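Local coordinates for oxidoreductase, short chain dehydrogenase/reductase family protein (Bifidobacterium adolescentis L2-32, PDB 6OW4), which is an NADH-dependent 20beta-hydroxysteroid dehydrogenase of the short-chain dehydrogenase/reductase family, interconverting the 20-keto and 20beta-hydroxy forms of steroids, at the interface of chains A and B. Sequence-based numbering; all coordinates share one arbitrary frame. Chains: chain A/B, Oxidoreductase, short chain dehydrogenase/reductase family protein.

Contact 1: the interface of chains A and B. Residues chain A 164, 168, 213-214, 217-218; chain B 138-139, 198.
A:Arg168 and B:Asp139 form a salt bridge within a two-fold symmetric interface between identical subunits, where a loop of one chain docks against two helices of the other; in the deposited assembly of four copies it is one of the patches between chains A and B, and it may belong to the working oligomer. The groups meet tip to tip and end-on, with guanidinium and carboxylate planes 14° apart. NH2 reaches OD1 at 2.6 Å and NH1 reaches OD2 at 3.0 Å, both on the syn side of the carboxylate. The arginine chain bends at chi3 (-67°), and its remaining nitrogen, NE, donates to the carbonyl A:His164 O (3.1 Å) one helical turn back, from above the carbonyl plane. Together with the pair to the carboxylate, this bond would restrain the rotation of the guanidinium. The imidazole of A:His164 makes its contact through water: NE2 lies 3.0 Å from a water in the ring plane, and that water links to B:Gln138 O. B:Gln138 loses the most surface here. Its CB rests on A:Leu218 CD2 at 3.7 Å, and a bend at chi2 (-87°) brings OE1 towards the hydroxyl of A:Tyr213, a weak hydrogen bond at best (OH to OE1, 3.3 Å), and beside the methyl of A:Ala217. Paired charge and apolar seat would hold the 138-139 loop against the ends of the partner's helices 142-169 and 198-217.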
loop_
_atom_site.group_PDB
_atom_site.type_symbol
_atom_site.label_atom_id
_atom_site.label_comp_id
_atom_site.label_asym_id
_atom_site.label_seq_id
_atom_site.Cartn_x
_atom_site.Cartn_y
_atom_site.Cartn_z
ATOM N N HIS A 164 -22.498 1.818 -15.600
ATOM C CA HIS A 164 -23.213 1.170 -14.464
ATOM C C HIS A 164 -24.659 1.679 -14.382
ATOM O O HIS A 164 -25.495 0.956 -13.801
ATOM C CB HIS A 164 -22.422 1.290 -13.148
ATOM C CG HIS A 164 -22.266 2.667 -12.594
ATOM N ND1 HIS A 164 -23.304 3.343 -11.993
ATOM C CD2 HIS A 164 -21.184 3.467 -12.489
ATOM C CE1 HIS A 164 -22.878 4.517 -11.573
ATOM N NE2 HIS A 164 -21.578 4.614 -11.859
ATOM N N ARG A 168 -27.701 -1.142 -14.359
ATOM C CA ARG A 168 -28.759 -1.116 -13.308
ATOM C C ARG A 168 -30.138 -0.940 -13.958
ATOM O O ARG A 168 -31.077 -1.634 -13.526
ATOM C CB ARG A 168 -28.472 -0.017 -12.280
ATOM C CG ARG A 168 -27.347 -0.359 -11.315
ATOM C CD ARG A 168 -27.068 0.758 -10.329
ATOM N NE ARG A 168 -26.514 1.932 -10.989
ATOM C CZ ARG A 168 -26.551 3.174 -10.509
ATOM N NH1 ARG A 168 -27.128 3.433 -9.347
ATOM N NH2 ARG A 168 -26.017 4.160 -11.209
ATOM N N TYR A 213 -14.673 2.694 -4.362
ATOM C CA TYR A 213 -16.000 3.129 -3.854
ATOM C C TYR A 213 -17.111 2.402 -4.624
ATOM O O TYR A 213 -18.020 1.842 -3.979
ATOM C CB TYR A 213 -16.229 4.637 -3.967
ATOM C CG TYR A 213 -17.658 4.982 -3.643
ATOM C CD1 TYR A 213 -18.085 5.055 -2.329
ATOM C CD2 TYR A 213 -18.610 5.105 -4.642
ATOM C CE1 TYR A 213 -19.408 5.310 -2.012
ATOM C CE2 TYR A 213 -19.940 5.355 -4.343
ATOM C CZ TYR A 213 -20.340 5.461 -3.023
ATOM O OH TYR A 213 -21.643 5.708 -2.705
ATOM N N LEU A 214 -17.046 2.435 -5.959
ATOM C CA LEU A 214 -18.065 1.832 -6.861
ATOM C C LEU A 214 -18.165 0.328 -6.593
ATOM O O LEU A 214 -19.297 -0.182 -6.581
ATOM C CB LEU A 214 -17.691 2.097 -8.323
ATOM C CG LEU A 214 -17.814 3.546 -8.791
ATOM C CD1 LEU A 214 -17.335 3.688 -10.231
ATOM C CD2 LEU A 214 -19.244 4.046 -8.657
ATOM N N ALA A 217 -20.149 0.139 -3.446
ATOM C CA ALA A 217 -21.487 0.749 -3.634
ATOM C C ALA A 217 -22.353 -0.109 -4.566
ATOM O O ALA A 217 -23.569 -0.184 -4.318
ATOM C CB ALA A 217 -21.342 2.154 -4.164
ATOM N N LEU A 218 -21.763 -0.728 -5.595
ATOM C CA LEU A 218 -22.516 -1.392 -6.697
ATOM C C LEU A 218 -22.505 -2.919 -6.559
ATOM O O LEU A 218 -23.000 -3.584 -7.495
ATOM C CB LEU A 218 -21.913 -0.970 -8.039
ATOM C CG LEU A 218 -21.903 0.530 -8.316
ATOM C CD1 LEU A 218 -21.217 0.819 -9.640
ATOM C CD2 LEU A 218 -23.315 1.097 -8.306
ATOM N N GLN B 138 -22.673 6.637 -5.719
ATOM C CA GLN B 138 -22.454 6.026 -7.059
ATOM C C GLN B 138 -23.117 6.898 -8.135
ATOM O O GLN B 138 -22.586 6.938 -9.263
ATOM C CB GLN B 138 -22.959 4.578 -7.106
ATOM C CG GLN B 138 -24.466 4.413 -6.935
ATOM C CD GLN B 138 -24.901 4.308 -5.494
ATOM O OE1 GLN B 138 -24.138 4.571 -4.566
ATOM N NE2 GLN B 138 -26.151 3.927 -5.293
ATOM N N ASP B 139 -24.215 7.580 -7.783
ATOM C CA ASP B 139 -25.002 8.469 -8.683
ATOM C C ASP B 139 -24.652 9.938 -8.417
ATOM O O ASP B 139 -25.556 10.787 -8.537
ATOM C CB ASP B 139 -26.500 8.226 -8.497
ATOM C CG ASP B 139 -26.929 6.833 -8.908
ATOM O OD1 ASP B 139 -26.555 6.419 -10.023
ATOM O OD2 ASP B 139 -27.623 6.173 -8.110
ATOM N N ASN B 198 -17.595 9.216 -2.713
ATOM C CA ASN B 198 -17.162 8.747 -4.059
ATOM C C ASN B 198 -16.116 9.715 -4.627
ATOM O O ASN B 198 -14.951 9.303 -4.782
ATOM C CB ASN B 198 -18.358 8.590 -5.004
ATOM C CG ASN B 198 -17.980 8.076 -6.378
ATOM O OD1 ASN B 198 -16.814 7.801 -6.650
ATOM N ND2 ASN B 198 -18.964 7.938 -7.252
HETATM O O HOH W 1 -19.765 6.820 -10.865
#

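Contact 2: the interface of chains A and B. Residues chain A 136-138, 194-198; chain B 210, 213-214.
B:Tyr213 projects from helix 198-217 of one short-chain dehydrogenase/reductase subunit against the loop 136-138 and the segment 194-198 of the other. With CG anti to the backbone N (chi1 176°), the ring reaches the partner's loops, and it is the side chain with the most surface hidden in this patch. A:Asn198, at the start of the equivalent helix of the partner, crosses the tyrosine at about a right angle and lays its CB over one ring face, 3.8 Å from the centroid, in a CH-pi contact offset toward the rim. Its amide plane lies 10° from the ring plane. At the edge of the ring, A:Thr195 O faces CE1 in plane at 3.3 Å, while the backbone of A:Asp137 and A:Gln138 borders CE2 and the hydroxyl end. An alanine in place of B:Tyr213 would probably open a gap between the two backbone segments and leave the A:Asn198 methylene without its aromatic partner. The same asparagine amide is gripped at both ends. OD1 accepts from B:His210 ND1 at 2.8 Å, the donor lying on a carbonyl lone pair and the imidazole nearly coplanar with the amide, 2° apart. ND2 donates to A:Asp137 O, also at 2.8 Å, from above that carbonyl plane; the two bonds together would set the amide's rotation, and the one within chain A ties the 136-138 loop to the helix start.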
loop_
_atom_site.group_PDB
_atom_site.type_symbol
_atom_site.label_atom_id
_atom_site.label_comp_id
_atom_site.label_asym_id
_atom_site.label_seq_id
_atom_site.Cartn_x
_atom_site.Cartn_y
_atom_site.Cartn_z
ATOM N N ASP A 136 4.145 18.397 -17.165
ATOM C CA ASP A 136 3.364 17.896 -16.002
ATOM C C ASP A 136 4.337 17.608 -14.849
ATOM O O ASP A 136 4.413 16.447 -14.403
ATOM C CB ASP A 136 2.528 16.678 -16.407
ATOM C CG ASP A 136 1.536 16.209 -15.357
ATOM O OD1 ASP A 136 1.324 16.948 -14.373
ATOM O OD2 ASP A 136 0.981 15.106 -15.532
ATOM N N ASP A 137 5.044 18.644 -14.381
ATOM C CA ASP A 137 6.092 18.550 -13.330
ATOM C C ASP A 137 5.651 19.386 -12.121
ATOM O O ASP A 137 4.436 19.637 -11.997
ATOM C CB ASP A 137 7.461 18.946 -13.897
ATOM C CG ASP A 137 7.506 20.330 -14.526
ATOM O OD1 ASP A 137 6.817 21.236 -14.013
ATOM O OD2 ASP A 137 8.225 20.487 -15.534
ATOM N N GLN A 138 6.595 19.768 -11.251
ATOM C CA GLN A 138 6.344 20.606 -10.043
ATOM C C GLN A 138 5.746 21.957 -10.462
ATOM O O GLN A 138 4.906 22.489 -9.705
ATOM C CB GLN A 138 7.621 20.782 -9.212
ATOM C CG GLN A 138 8.704 21.648 -9.850
ATOM C CD GLN A 138 9.477 20.950 -10.943
ATOM O OE1 GLN A 138 9.458 19.728 -11.067
ATOM N NE2 GLN A 138 10.170 21.731 -11.755
ATOM N N PRO A 194 12.325 12.270 -10.780
ATOM C CA PRO A 194 11.089 11.672 -11.280
ATOM C C PRO A 194 10.702 12.230 -12.658
ATOM O O PRO A 194 11.081 13.346 -12.961
ATOM C CB PRO A 194 10.060 12.098 -10.225
ATOM C CG PRO A 194 10.553 13.456 -9.768
ATOM C CD PRO A 194 12.066 13.365 -9.831
ATOM N N THR A 195 9.953 11.451 -13.444
ATOM C CA THR A 195 9.385 11.880 -14.750
ATOM C C THR A 195 8.202 12.803 -14.473
ATOM O O THR A 195 7.573 12.698 -13.422
ATOM C CB THR A 195 8.985 10.679 -15.619
ATOM O OG1 THR A 195 7.890 10.018 -14.983
ATOM C CG2 THR A 195 10.120 9.704 -15.844
ATOM N N PRO A 196 7.868 13.742 -15.389
ATOM C CA PRO A 196 6.731 14.641 -15.185
ATOM C C PRO A 196 5.386 13.898 -15.246
ATOM O O PRO A 196 4.862 13.697 -16.328
ATOM C CB PRO A 196 6.887 15.667 -16.318
ATOM C CG PRO A 196 7.621 14.910 -17.403
ATOM C CD PRO A 196 8.569 13.996 -16.657
ATOM N N VAL A 197 4.874 13.503 -14.076
ATOM C CA VAL A 197 3.573 12.787 -13.902
ATOM C C VAL A 197 2.863 13.351 -12.660
ATOM O O VAL A 197 2.146 12.584 -11.986
ATOM C CB VAL A 197 3.790 11.263 -13.808
ATOM C CG1 VAL A 197 4.358 10.697 -15.101
ATOM C CG2 VAL A 197 4.675 10.873 -12.632
ATOM N N ASN A 198 3.041 14.651 -12.391
ATOM C CA ASN A 198 2.471 15.369 -11.218
ATOM C C ASN A 198 0.944 15.213 -11.229
ATOM O O ASN A 198 0.416 14.512 -10.345
ATOM C CB ASN A 198 2.899 16.839 -11.202
ATOM C CG ASN A 198 2.421 17.589 -9.977
ATOM O OD1 ASN A 198 1.810 17.005 -9.085
ATOM N ND2 ASN A 198 2.694 18.883 -9.923
ATOM N N HIS B 210 -0.175 13.416 -5.337
ATOM C CA HIS B 210 0.315 14.779 -5.688
ATOM C C HIS B 210 1.444 15.167 -4.724
ATOM O O HIS B 210 2.519 15.571 -5.206
ATOM C CB HIS B 210 -0.840 15.793 -5.695
ATOM C CG HIS B 210 -0.402 17.217 -5.793
ATOM N ND1 HIS B 210 0.337 17.691 -6.859
ATOM C CD2 HIS B 210 -0.600 18.272 -4.973
ATOM C CE1 HIS B 210 0.576 18.975 -6.691
ATOM N NE2 HIS B 210 0.012 19.357 -5.540
ATOM N N TYR B 213 4.604 13.237 -5.367
ATOM C CA TYR B 213 5.353 13.743 -6.547
ATOM C C TYR B 213 6.192 14.960 -6.142
ATOM O O TYR B 213 7.384 15.001 -6.508
ATOM C CB TYR B 213 4.452 14.122 -7.727
ATOM C CG TYR B 213 5.250 14.713 -8.859
ATOM C CD1 TYR B 213 5.861 13.902 -9.803
ATOM C CD2 TYR B 213 5.482 16.078 -8.930
ATOM C CE1 TYR B 213 6.639 14.437 -10.817
ATOM C CE2 TYR B 213 6.260 16.628 -9.937
ATOM C CZ TYR B 213 6.840 15.803 -10.884
ATOM O OH TYR B 213 7.609 16.341 -11.874
ATOM N N LEU B 214 5.588 15.925 -5.440
ATOM C CA LEU B 214 6.256 17.190 -5.029
ATOM C C LEU B 214 7.461 16.859 -4.139
ATOM O O LEU B 214 8.509 17.511 -4.311
ATOM C CB LEU B 214 5.256 18.099 -4.306
ATOM C CG LEU B 214 4.130 18.677 -5.163
ATOM C CD1 LEU B 214 3.231 19.576 -4.330
ATOM C CD2 LEU B 214 4.673 19.442 -6.360
#

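About 30 Å separates the centres of the C-alpha atoms of contact 1 and contact 2, which lie toward opposite ends of the A-B interface and use the same elements with the chains exchanged. Gln138, Asn198, Tyr213 and Leu214 occur in both: chain A supplies the tyrosine in contact 1 and chain B supplies it in contact 2. The two are therefore copies of one motif related by the two-fold, sampled over slightly different residues, contact 1 extending toward helix 142-169 and contact 2 toward the 194-197 segment. Helix 198-217 receives the partner near its start and its end, so that each subunit is clasped at both ends of this helix.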